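Local coordinates for chymotrypsin (PDB 2EA3), which probably cleaves peptide bonds within proteins as a secreted chymotrypsin-like serine endopeptidase, this chain being the protease part of a longer precursor, at residues 130-135 with 162-167. Residues are numbered along the deposited sequence; the frame is centred on the assembly and turned at random.
Sequences VCAEPG and GTTFFQ
V130, C131 and A132, at the start of the loop that leads toward the probable nucleophilic serine of this chymotrypsin-like fold, lean on G162, T164 and F166 of a strand in the second beta-barrel, an instance of one side-chain hydroxyl pinning an irregular loop to a regular sheet. OG1 of T164 donates to V130 O at 2.6 Å, the donor standing 38° out of the carbonyl plane with a C=O...O angle of 134°. With OG1 anti to its own carbonyl carbon (chi1 -56°), T164 sets the hydroxyl against the loop, while CG2 comes 3.8 Å from A132 CB. T164 OG1 also lies 3.3 Å from A132 N, at too poor an angle to bond. Past T164, the ring of F166 presents its edge to V130, CZ lying 4.4 Å from V130 CB. At the other end G162 and C131 lie closest in the backbone, their CA atoms 4.8 Å apart. C131 is tied to C158 by a disulfide, a covalent second anchor for the loop. The strand itself runs between strands 125-128 and 146-154, pairing with both, whereas V130, A132 and F166 also pack on R96 of strand 93-98.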
# COMPACT_ATOMS: atom_id res chain seq x y z
N VAL A 130 3.18 13.60 -0.74
CA VAL A 130 4.01 12.64 -1.47
C VAL A 130 3.42 12.53 -2.88
O VAL A 130 2.22 12.57 -3.03
CB VAL A 130 3.96 11.24 -0.79
CG1 VAL A 130 4.79 10.22 -1.57
CG2 VAL A 130 4.40 11.31 0.68
N CYS A 131 4.26 12.38 -3.91
CA CYS A 131 3.75 12.20 -5.27
C CYS A 131 3.52 10.71 -5.51
O CYS A 131 4.11 9.89 -4.82
CB CYS A 131 4.77 12.73 -6.28
SG CYS A 131 6.38 11.86 -6.29
N ALA A 132 2.69 10.38 -6.48
CA ALA A 132 2.54 8.98 -6.88
C ALA A 132 2.04 8.97 -8.30
O ALA A 132 1.50 9.96 -8.79
CB ALA A 132 1.56 8.26 -5.97
N GLU A 133 2.26 7.84 -8.96
CA GLU A 133 1.75 7.68 -10.31
C GLU A 133 1.00 6.36 -10.35
O GLU A 133 1.08 5.60 -9.39
CB GLU A 133 2.90 7.79 -11.34
CG GLU A 133 3.36 9.27 -11.44
CD GLU A 133 4.57 9.50 -12.32
OE1 GLU A 133 4.78 8.70 -13.25
OE2 GLU A 133 5.32 10.48 -12.08
N PRO A 134 0.20 6.13 -11.39
CA PRO A 134 -0.43 4.83 -11.49
C PRO A 134 0.63 3.73 -11.60
O PRO A 134 1.65 3.86 -12.36
CB PRO A 134 -1.27 4.95 -12.77
CG PRO A 134 -1.50 6.46 -12.92
CD PRO A 134 -0.17 7.01 -12.52
N GLY A 135 0.39 2.66 -10.86
CA GLY A 135 1.36 1.60 -10.68
C GLY A 135 1.82 1.62 -9.24
O GLY A 135 2.08 0.57 -8.67
N GLY A 162 2.65 16.45 -6.48
CA GLY A 162 1.24 16.13 -6.40
C GLY A 162 0.79 15.91 -4.98
O GLY A 162 1.54 16.15 -4.03
N THR A 163 -0.46 15.46 -4.84
CA THR A 163 -1.05 15.14 -3.55
C THR A 163 -1.49 13.68 -3.62
O THR A 163 -2.18 13.31 -4.55
CB THR A 163 -2.31 15.98 -3.32
OG1 THR A 163 -1.98 17.36 -3.42
CG2 THR A 163 -2.92 15.68 -1.95
N THR A 164 -1.09 12.88 -2.64
CA THR A 164 -1.44 11.45 -2.65
C THR A 164 -2.13 11.08 -1.34
O THR A 164 -1.70 11.52 -0.26
CB THR A 164 -0.21 10.56 -2.84
OG1 THR A 164 0.46 10.93 -4.05
CG2 THR A 164 -0.61 9.07 -2.95
N PHE A 165 -3.17 10.25 -1.45
CA PHE A 165 -3.96 9.82 -0.32
C PHE A 165 -3.71 8.36 -0.06
O PHE A 165 -3.46 7.60 -1.00
CB PHE A 165 -5.44 10.02 -0.63
CG PHE A 165 -5.84 11.47 -0.82
CD1 PHE A 165 -5.67 12.10 -2.06
CD2 PHE A 165 -6.36 12.20 0.24
CE1 PHE A 165 -6.04 13.46 -2.23
CE2 PHE A 165 -6.73 13.53 0.08
CZ PHE A 165 -6.56 14.16 -1.17
N PHE A 166 -3.74 7.98 1.22
CA PHE A 166 -3.40 6.61 1.62
C PHE A 166 -4.50 6.07 2.52
O PHE A 166 -5.05 6.80 3.37
CB PHE A 166 -2.05 6.59 2.38
CG PHE A 166 -0.90 7.01 1.54
CD1 PHE A 166 -0.64 8.36 1.33
CD2 PHE A 166 -0.10 6.06 0.90
CE1 PHE A 166 0.43 8.77 0.53
CE2 PHE A 166 0.96 6.48 0.09
CZ PHE A 166 1.22 7.83 -0.09
N GLN A 167 -4.82 4.80 2.32
CA GLN A 167 -5.70 4.06 3.19
C GLN A 167 -4.88 3.63 4.42
O GLN A 167 -3.90 2.92 4.29
CB GLN A 167 -6.20 2.81 2.45
CG GLN A 167 -6.81 1.71 3.34
CD GLN A 167 -8.11 2.13 3.98
OE1 GLN A 167 -9.08 2.44 3.29
NE2 GLN A 167 -8.15 2.12 5.31